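Local coordinates for protein 5-ketofructose reductase (Gluconobacter sp., PDB 7COK) that probably reduces 5-ketofructose to fructose with a nicotinamide cofactor, as a two-domain oxidoreductase of the shikimate dehydrogenase family, at residues I9-F14 with E261-R266; A138-L143 with A166-K171; D247-L252 with V272-L277. All coordinates share one frame; numbering follows the deposited sequence.

From the N terminus, strand 9-15 of the mixed sheet opens interaction 1, which is completed only by the end of helix 248-264, so residues 9-14 with 261-266 close the longest loop, 246 residues between the segments. Interaction 2 falls wholly within that span and closes a short loop in the nucleotide-binding fold, pairing helix 134-145 with helix 158-171. Interaction 3 pairs the start of helix 248-264 with helix 270-281 and crosses interaction 1, because residues 261-266 lie between its two segments. Helix 248-264 thus serves both, its first turns in interaction 3 and its last in interaction 1; the centres of these two contacts are about 18 Å apart, and the helix leads from the parallel sheet to the mixed one.

Interaction 1 of 3, residues I9-F14 with E261-R266; sequences ILTGSF and EIWLGR
The side chain of Thr-11 overlaps the benzo half of the Trp-263 indole, where strand 9-15 of the mixed sheet in the substrate-binding domain of the shikimate dehydrogenase fold meets the last turn of helix 248-264. Its methyl does most of the touching: Thr-11 CG2 lies 3.5 Å from Trp-263 CE3, and Thr-11 CB is 3.7 Å from Trp-263 CZ3. The threonine comes at the ring obliquely. Chi1 of 61° sets OG1 between the backbone N and the carbonyl carbon and CG2 anti to the carbonyl carbon, which turns the methyl to the indole, while the hydroxyl OG1 is taken up by Arg-39 O and Tyr-31 OH. Farther along the strand the carbonyl of Gly-12 approaches the same ring obliquely, Gly-12 O standing 4.1 Å from Trp-263 CH2. On the far part of the indole, NE1 makes a weak hydrogen bond to Val-95 O, and the buried side chain also packs on Cys-94 of strand 94-98 and on Tyr-40 of strand 38-44.

A second, purely aliphatic patch lies at the more open end of the contact. Ile-9 and Leu-264 run past each other in opposite directions, with Ile-9 CG2 3.6 Å from Leu-264 CD2 and Ile-9 CD1 3.9 Å from the same methyl. Leu-264 CD2 is therefore touched by both branches of the isoleucine. Just beyond, Gly-265 leaves the helix with positive phi, and the chain turns so that the exposed Arg-266 reaches back: Arg-266 NH1 donates to Leu-264 O at 2.9 Å, with an N-H...O angle of 141°.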
loop_
_atom_site.group_PDB
_atom_site.type_symbol
_atom_site.label_atom_id
_atom_site.label_comp_id
_atom_site.label_asym_id
_atom_site.label_seq_id
_atom_site.Cartn_x
_atom_site.Cartn_y
_atom_site.Cartn_z
ATOM N N ILE A 9 -8.835 1.273 2.591
ATOM C CA ILE A 9 -8.919 -0.172 2.359
ATOM C C ILE A 9 -7.725 -0.517 1.467
ATOM O O ILE A 9 -7.441 0.204 0.492
ATOM C CB ILE A 9 -10.251 -0.558 1.659
ATOM C CG1 ILE A 9 -11.484 -0.239 2.536
ATOM C CG2 ILE A 9 -10.201 -2.016 1.191
ATOM C CD1 ILE A 9 -12.822 -0.174 1.813
ATOM N N LEU A 10 -7.003 -1.594 1.809
ATOM C CA LEU A 10 -5.793 -1.952 1.076
ATOM C C LEU A 10 -5.997 -3.227 0.290
ATOM O O LEU A 10 -6.511 -4.220 0.808
ATOM C CB LEU A 10 -4.603 -2.114 2.028
ATOM C CG LEU A 10 -4.262 -0.834 2.819
ATOM C CD1 LEU A 10 -3.183 -1.136 3.846
ATOM C CD2 LEU A 10 -3.847 0.302 1.871
ATOM N N THR A 11 -5.609 -3.155 -0.976
ATOM C CA THR A 11 -5.544 -4.259 -1.914
ATOM C C THR A 11 -4.226 -4.068 -2.674
ATOM O O THR A 11 -3.548 -3.042 -2.494
ATOM C CB THR A 11 -6.735 -4.233 -2.916
ATOM O OG1 THR A 11 -6.713 -3.023 -3.698
ATOM C CG2 THR A 11 -8.078 -4.355 -2.211
ATOM N N GLY A 12 -3.834 -5.037 -3.509
ATOM C CA GLY A 12 -2.678 -4.814 -4.362
ATOM C C GLY A 12 -2.290 -6.055 -5.117
ATOM O O GLY A 12 -3.139 -6.915 -5.365
ATOM N N SER A 13 -0.998 -6.150 -5.436
ATOM C CA SER A 13 -0.488 -7.208 -6.303
ATOM C C SER A 13 0.926 -7.617 -5.945
ATOM O O SER A 13 1.725 -6.784 -5.523
ATOM C CB SER A 13 -0.528 -6.720 -7.756
ATOM O OG SER A 13 0.140 -7.594 -8.657
ATOM N N PHE A 14 1.205 -8.917 -6.100
ATOM C CA PHE A 14 2.555 -9.450 -5.953
ATOM C C PHE A 14 2.938 -10.053 -7.298
ATOM O O PHE A 14 2.225 -10.894 -7.855
ATOM C CB PHE A 14 2.600 -10.541 -4.881
ATOM C CG PHE A 14 2.086 -10.120 -3.540
ATOM C CD1 PHE A 14 2.290 -8.807 -3.036
ATOM C CD2 PHE A 14 1.435 -11.057 -2.715
ATOM C CE1 PHE A 14 1.822 -8.451 -1.772
ATOM C CE2 PHE A 14 0.964 -10.687 -1.448
ATOM C CZ PHE A 14 1.153 -9.401 -0.974
ATOM N N GLU A 261 -15.202 -7.242 -6.886
ATOM C CA GLU A 261 -16.408 -7.852 -6.320
ATOM C C GLU A 261 -16.068 -8.889 -5.253
ATOM O O GLU A 261 -16.680 -8.889 -4.187
ATOM C CB GLU A 261 -17.319 -8.444 -7.395
ATOM C CG GLU A 261 -18.036 -7.412 -8.243
ATOM C CD GLU A 261 -18.784 -8.033 -9.412
ATOM O OE1 GLU A 261 -18.496 -9.191 -9.822
ATOM O OE2 GLU A 261 -19.679 -7.346 -9.938
ATOM N N ILE A 262 -15.075 -9.728 -5.533
ATOM C CA ILE A 262 -14.615 -10.750 -4.570
ATOM C C ILE A 262 -14.052 -10.085 -3.320
ATOM O O ILE A 262 -14.342 -10.509 -2.209
ATOM C CB ILE A 262 -13.601 -11.726 -5.222
ATOM C CG1 ILE A 262 -14.328 -12.631 -6.240
ATOM C CG2 ILE A 262 -12.884 -12.593 -4.178
ATOM C CD1 ILE A 262 -13.419 -13.415 -7.175
ATOM N N TRP A 263 -13.235 -9.059 -3.505
ATOM C CA TRP A 263 -12.563 -8.402 -2.381
ATOM C C TRP A 263 -13.448 -7.548 -1.493
ATOM O O TRP A 263 -13.294 -7.542 -0.250
ATOM C CB TRP A 263 -11.442 -7.505 -2.899
ATOM C CG TRP A 263 -10.321 -8.229 -3.565
ATOM C CD1 TRP A 263 -9.963 -9.543 -3.410
ATOM C CD2 TRP A 263 -9.344 -7.645 -4.411
ATOM N NE1 TRP A 263 -8.853 -9.815 -4.168
ATOM C CE2 TRP A 263 -8.440 -8.662 -4.779
ATOM C CE3 TRP A 263 -9.163 -6.358 -4.930
ATOM C CZ2 TRP A 263 -7.357 -8.428 -5.641
ATOM C CZ3 TRP A 263 -8.099 -6.116 -5.769
ATOM C CH2 TRP A 263 -7.199 -7.154 -6.124
ATOM N N LEU A 264 -14.350 -6.794 -2.122
ATOM C CA LEU A 264 -15.000 -5.674 -1.429
ATOM C C LEU A 264 -16.498 -5.617 -1.564
ATOM O O LEU A 264 -17.136 -4.732 -0.982
ATOM C CB LEU A 264 -14.424 -4.345 -1.920
ATOM C CG LEU A 264 -13.059 -4.007 -1.342
ATOM C CD1 LEU A 264 -12.473 -2.850 -2.120
ATOM C CD2 LEU A 264 -13.173 -3.702 0.147
ATOM N N GLY A 265 -17.076 -6.524 -2.344
ATOM C CA GLY A 265 -18.520 -6.534 -2.563
ATOM C C GLY A 265 -19.070 -5.325 -3.304
ATOM O O GLY A 265 -20.234 -4.993 -3.123
ATOM N N ARG A 266 -18.226 -4.658 -4.094
ATOM C CA ARG A 266 -18.617 -3.530 -4.945
ATOM C C ARG A 266 -18.346 -3.879 -6.395
ATOM O O ARG A 266 -17.329 -4.547 -6.689
ATOM C CB ARG A 266 -17.840 -2.251 -4.610
ATOM C CG ARG A 266 -18.492 -1.334 -3.614
ATOM C CD ARG A 266 -17.756 -1.478 -2.307
ATOM N NE ARG A 266 -18.466 -0.805 -1.230
ATOM C CZ ARG A 266 -18.469 -1.207 0.028
ATOM N NH1 ARG A 266 -17.814 -2.315 0.399
ATOM N NH2 ARG A 266 -19.154 -0.494 0.913
#

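Interaction 2 of 3, residues A138-L143 with A166-K171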
loop_
_atom_site.group_PDB
_atom_site.type_symbol
_atom_site.label_atom_id
_atom_site.label_comp_id
_atom_site.label_asym_id
_atom_site.label_seq_id
_atom_site.Cartn_x
_atom_site.Cartn_y
_atom_site.Cartn_z
ATOM N N ALA A 138 -7.202 -21.643 -18.475
ATOM C CA ALA A 138 -8.256 -21.060 -17.632
ATOM C C ALA A 138 -9.570 -20.848 -18.370
ATOM O O ALA A 138 -10.643 -21.135 -17.820
ATOM C CB ALA A 138 -7.770 -19.777 -16.983
ATOM N N ILE A 139 -9.482 -20.354 -19.598
ATOM C CA ILE A 139 -10.659 -20.129 -20.443
ATOM C C ILE A 139 -11.387 -21.466 -20.699
ATOM O O ILE A 139 -12.594 -21.544 -20.564
ATOM C CB ILE A 139 -10.304 -19.396 -21.760
ATOM C CG1 ILE A 139 -10.023 -17.934 -21.432
ATOM C CG2 ILE A 139 -11.455 -19.450 -22.764
ATOM C CD1 ILE A 139 -9.287 -17.199 -22.538
ATOM N N ALA A 140 -10.635 -22.515 -21.034
ATOM C CA ALA A 140 -11.224 -23.842 -21.260
ATOM C C ALA A 140 -11.954 -24.359 -20.007
ATOM O O ALA A 140 -13.094 -24.809 -20.087
ATOM C CB ALA A 140 -10.172 -24.824 -21.742
ATOM N N VAL A 141 -11.317 -24.217 -18.840
ATOM C CA VAL A 141 -11.959 -24.662 -17.594
ATOM C C VAL A 141 -13.228 -23.872 -17.329
ATOM O O VAL A 141 -14.245 -24.471 -16.999
ATOM C CB VAL A 141 -10.994 -24.618 -16.394
ATOM C CG1 VAL A 141 -11.725 -24.854 -15.057
ATOM C CG2 VAL A 141 -9.920 -25.686 -16.572
ATOM N N GLU A 142 -13.163 -22.539 -17.425
ATOM C CA GLU A 142 -14.342 -21.728 -17.113
ATOM C C GLU A 142 -15.517 -22.023 -18.055
ATOM O O GLU A 142 -16.674 -22.103 -17.635
ATOM C CB GLU A 142 -14.024 -20.234 -17.102
ATOM C CG GLU A 142 -13.033 -19.778 -16.029
ATOM C CD GLU A 142 -13.471 -19.954 -14.579
ATOM O OE1 GLU A 142 -14.627 -20.312 -14.284
ATOM O OE2 GLU A 142 -12.637 -19.714 -13.687
ATOM N N LEU A 143 -15.231 -22.229 -19.321
ATOM C CA LEU A 143 -16.271 -22.596 -20.278
ATOM C C LEU A 143 -16.889 -23.953 -19.957
ATOM O O LEU A 143 -18.118 -24.110 -20.010
ATOM C CB LEU A 143 -15.676 -22.610 -21.689
ATOM C CG LEU A 143 -15.547 -21.292 -22.447
ATOM C CD1 LEU A 143 -14.553 -21.523 -23.551
ATOM C CD2 LEU A 143 -16.886 -20.901 -23.044
ATOM N N ALA A 166 -7.381 -33.174 -22.074
ATOM C CA ALA A 166 -7.430 -34.246 -21.071
ATOM C C ALA A 166 -8.018 -33.713 -19.764
ATOM O O ALA A 166 -8.860 -34.357 -19.159
ATOM C CB ALA A 166 -6.049 -34.840 -20.836
ATOM N N LEU A 167 -7.609 -32.509 -19.370
ATOM C CA LEU A 167 -8.173 -31.854 -18.189
ATOM C C LEU A 167 -9.689 -31.701 -18.306
ATOM O O LEU A 167 -10.419 -31.992 -17.368
ATOM C CB LEU A 167 -7.515 -30.489 -17.963
ATOM C CG LEU A 167 -8.005 -29.618 -16.797
ATOM C CD1 LEU A 167 -7.685 -30.225 -15.441
ATOM C CD2 LEU A 167 -7.361 -28.242 -16.941
ATOM N N ILE A 168 -10.151 -31.259 -19.467
ATOM C CA ILE A 168 -11.569 -31.045 -19.691
ATOM C C ILE A 168 -12.347 -32.358 -19.613
ATOM O O ILE A 168 -13.321 -32.451 -18.874
ATOM C CB ILE A 168 -11.819 -30.232 -20.994
ATOM C CG1 ILE A 168 -11.152 -28.837 -20.941
ATOM C CG2 ILE A 168 -13.301 -30.159 -21.325
ATOM C CD1 ILE A 168 -11.405 -28.011 -19.687
ATOM N N ASN A 169 -11.875 -33.380 -20.319
ATOM C CA ASN A 169 -12.537 -34.690 -20.307
ATOM C C ASN A 169 -12.540 -35.354 -18.940
ATOM O O ASN A 169 -13.544 -35.942 -18.549
ATOM C CB ASN A 169 -11.882 -35.625 -21.323
ATOM C CG ASN A 169 -12.109 -35.185 -22.749
ATOM O OD1 ASN A 169 -13.217 -34.802 -23.117
ATOM N ND2 ASN A 169 -11.060 -35.237 -23.557
ATOM N N ASP A 170 -11.432 -35.221 -18.217
ATOM C CA ASP A 170 -11.236 -35.901 -16.927
ATOM C C ASP A 170 -11.936 -35.237 -15.762
ATOM O O ASP A 170 -12.319 -35.913 -14.796
ATOM C CB ASP A 170 -9.758 -36.010 -16.592
ATOM C CG ASP A 170 -8.993 -36.878 -17.566
ATOM O OD1 ASP A 170 -9.638 -37.617 -18.338
ATOM O OD2 ASP A 170 -7.742 -36.816 -17.541
ATOM N N LYS A 171 -12.081 -33.917 -15.831
ATOM C CA LYS A 171 -12.560 -33.155 -14.688
ATOM C C LYS A 171 -13.853 -32.376 -14.895
ATOM O O LYS A 171 -14.317 -31.713 -13.971
ATOM C CB LYS A 171 -11.457 -32.214 -14.155
ATOM C CG LYS A 171 -10.197 -32.905 -13.630
ATOM C CD LYS A 171 -10.484 -33.980 -12.585
ATOM C CE LYS A 171 -11.153 -33.423 -11.329
ATOM N NZ LYS A 171 -11.768 -34.549 -10.569
#
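Apolar contacts carry this helix pair: Val-141 and Ala-140 of helix 134-145 meet Leu-167 and Ile-168 of helix 158-171, two successive helices of the Rossmann-type nucleotide-binding fold. They flank strand 150-155 in the chain, an alpha-beta-alpha succession of the parallel sheet, and lie side by side; their short segments run nearly parallel, with axes 10.1 Å apart and an angle of 26° between them.

Among the methyl-to-methyl contacts the tightest joins Val-141 CG2 to Leu-167 CD2 at 3.6 Å, the two side chains crossing at about a right angle. The valine has CG1 anti to the backbone N (chi1 170°), which leaves CG2 as the branch that meets Leu-167. The same methyl also lies 4.2 Å from Ile-168 CD1, so Val-141 CG2 touches both partners on the facing helix. Ala-140 CB faces the other helix and meets Ile-168 CD1 at 4.0 Å.

A second kind of contact is methyl against backbone. Ile-168 extends its CG1 branch across the gap, and its terminal CD1 settles on the peptide that links Ala-140 to Val-141, where it approaches the amide nitrogen Val-141 N at 3.9 Å as well as the carbonyl of Ala-140. The backbone thus forms part of the surface on which the isoleucine rests.

The further surroundings of helix 134-145 are apolar here. Ala-140 also packs on Ile-129 of strand 126-130, and Val-141 on Ile-89 of helix 84-89, so this part of helix 134-145 also meets the parallel sheet and helix 84-89. Closest of all to the isoleucine tip is a polar atom, Ala-140 O, 3.6 Å from Ile-168 CD1.

Interaction 3 of 3, residues D247-L252 with V272-L277; sequences DGLGML and VMAQTL
Leu-249, in the first turn of helix 248-264, packs against Leu-277 and Ala-274 of helix 270-281, and the contact can be followed outward along its side chain. CB points toward the facing helix, and from it CG stands anti to the backbone N (chi1 -174°), which carries the branch point over to the leucine opposite: Leu-249 CG lies 3.9 Å from Leu-277 CD1. Of the two tips, CD1 lies against the root of the same neighbour, 4.1 Å from Leu-277 CB. The other methyl goes to the preceding turn, where Leu-249 CD2 rests 3.8 Å from the backbone oxygen Ala-274 O and 3.9 Å from Ala-274 CB. The two leucines slide past each other in opposite directions, so contact runs along their lengths. An alanine in place of Leu-249 would take away CG and both methyls, and would probably open a gap beside Leu-277 and strip the cover that CD2 gives to the Ala-274 backbone oxygen and CB.

One turn further along helix 248-264, Leu-252 CD1 approaches Leu-277 CD1 at 4.1 Å, the side chains crossing at about a right angle. Leu-277 also touches Met-26 of helix 23-34.

The start of helix 248-264 is fixed by Asp-247 at the N-cap position. Its OD1 accepts from Gly-250 N at 2.9 Å with an N-H...O angle of 167°, the donor coming from above the carboxylate plane.

The axes of the two segments pass 9.6 Å apart with 125° between their directions, an oblique crossing that makes this a helix pair of the C-terminal part of a shikimate dehydrogenase-type fold, packed against helix 23-34 of the substrate-binding domain.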
loop_
_atom_site.group_PDB
_atom_site.type_symbol
_atom_site.label_atom_id
_atom_site.label_comp_id
_atom_site.label_asym_id
_atom_site.label_seq_id
_atom_site.Cartn_x
_atom_site.Cartn_y
_atom_site.Cartn_z
ATOM N N ASP A 247 -13.408 -8.032 -27.399
ATOM C CA ASP A 247 -12.017 -7.637 -27.279
ATOM C C ASP A 247 -11.375 -7.901 -25.908
ATOM O O ASP A 247 -12.055 -8.029 -24.871
ATOM C CB ASP A 247 -11.866 -6.174 -27.695
ATOM C CG ASP A 247 -12.365 -5.230 -26.641
ATOM O OD1 ASP A 247 -11.586 -4.918 -25.709
ATOM O OD2 ASP A 247 -13.524 -4.789 -26.744
ATOM N N GLY A 248 -10.052 -7.984 -25.921
ATOM C CA GLY A 248 -9.296 -8.399 -24.746
ATOM C C GLY A 248 -9.191 -7.339 -23.687
ATOM O O GLY A 248 -8.936 -7.647 -22.528
ATOM N N LEU A 249 -9.368 -6.077 -24.081
ATOM C CA LEU A 249 -9.331 -4.968 -23.106
ATOM C C LEU A 249 -10.582 -5.059 -22.238
ATOM O O LEU A 249 -10.480 -5.002 -21.010
ATOM C CB LEU A 249 -9.166 -3.626 -23.841
ATOM C CG LEU A 249 -8.957 -2.333 -23.053
ATOM C CD1 LEU A 249 -8.353 -1.284 -23.973
ATOM C CD2 LEU A 249 -10.245 -1.787 -22.480
ATOM N N GLY A 250 -11.745 -5.272 -22.861
ATOM C CA GLY A 250 -12.973 -5.508 -22.104
ATOM C C GLY A 250 -12.829 -6.673 -21.127
ATOM O O GLY A 250 -13.393 -6.678 -20.031
ATOM N N MET A 251 -12.091 -7.698 -21.542
ATOM C CA MET A 251 -11.919 -8.883 -20.692
ATOM C C MET A 251 -11.071 -8.565 -19.464
ATOM O O MET A 251 -11.383 -8.996 -18.344
ATOM C CB MET A 251 -11.283 -10.021 -21.485
ATOM C CG MET A 251 -12.115 -10.550 -22.618
ATOM S SD MET A 251 -11.231 -11.922 -23.387
ATOM C CE MET A 251 -11.970 -11.902 -25.023
ATOM N N LEU A 252 -9.999 -7.806 -19.668
ATOM C CA LEU A 252 -9.196 -7.322 -18.556
ATOM C C LEU A 252 -10.023 -6.468 -17.593
ATOM O O LEU A 252 -9.921 -6.628 -16.377
ATOM C CB LEU A 252 -8.017 -6.516 -19.089
ATOM C CG LEU A 252 -6.652 -7.146 -19.303
ATOM C CD1 LEU A 252 -5.691 -6.009 -19.604
ATOM C CD2 LEU A 252 -6.179 -7.954 -18.101
ATOM N N VAL A 272 -14.999 3.610 -16.998
ATOM C CA VAL A 272 -13.820 4.371 -16.599
ATOM C C VAL A 272 -12.572 3.492 -16.513
ATOM O O VAL A 272 -11.465 3.957 -16.846
ATOM C CB VAL A 272 -14.036 5.203 -15.318
ATOM C CG1 VAL A 272 -12.954 6.258 -15.138
ATOM C CG2 VAL A 272 -15.337 5.945 -15.411
ATOM N N MET A 273 -12.770 2.220 -16.163
ATOM C CA MET A 273 -11.660 1.292 -16.135
ATOM C C MET A 273 -11.117 1.078 -17.555
ATOM O O MET A 273 -9.903 1.150 -17.791
ATOM C CB MET A 273 -12.095 -0.017 -15.496
ATOM C CG MET A 273 -12.373 0.188 -14.016
ATOM S SD MET A 273 -13.138 -1.248 -13.264
ATOM C CE MET A 273 -11.698 -2.300 -13.071
ATOM N N ALA A 274 -12.034 0.883 -18.500
ATOM C CA ALA A 274 -11.692 0.695 -19.904
ATOM C C ALA A 274 -11.005 1.903 -20.494
ATOM O O ALA A 274 -9.967 1.772 -21.139
ATOM C CB ALA A 274 -12.928 0.367 -20.704
ATOM N N GLN A 275 -11.571 3.086 -20.246
ATOM C CA GLN A 275 -10.970 4.313 -20.763
ATOM C C GLN A 275 -9.567 4.531 -20.214
ATOM O O GLN A 275 -8.677 4.953 -20.956
ATOM C CB GLN A 275 -11.869 5.543 -20.548
ATOM C CG GLN A 275 -11.422 6.795 -21.346
ATOM C CD GLN A 275 -11.204 6.552 -22.850
ATOM O OE1 GLN A 275 -11.879 5.742 -23.474
ATOM N NE2 GLN A 275 -10.237 7.255 -23.431
ATOM N N THR A 276 -9.347 4.158 -18.944
ATOM C CA THR A 276 -8.014 4.232 -18.335
ATOM C C THR A 276 -6.981 3.364 -19.099
ATOM O O THR A 276 -5.864 3.824 -19.394
ATOM C CB THR A 276 -8.100 3.823 -16.856
ATOM O OG1 THR A 276 -8.966 4.739 -16.180
ATOM C CG2 THR A 276 -6.737 3.828 -16.166
ATOM N N LEU A 277 -7.358 2.125 -19.421
ATOM C CA LEU A 277 -6.507 1.250 -20.229
ATOM C C LEU A 277 -6.327 1.776 -21.661
ATOM O O LEU A 277 -5.212 1.755 -22.187
ATOM C CB LEU A 277 -7.072 -0.173 -20.246
ATOM C CG LEU A 277 -7.032 -1.046 -18.994
ATOM C CD1 LEU A 277 -7.576 -2.415 -19.388
ATOM C CD2 LEU A 277 -5.617 -1.180 -18.446
#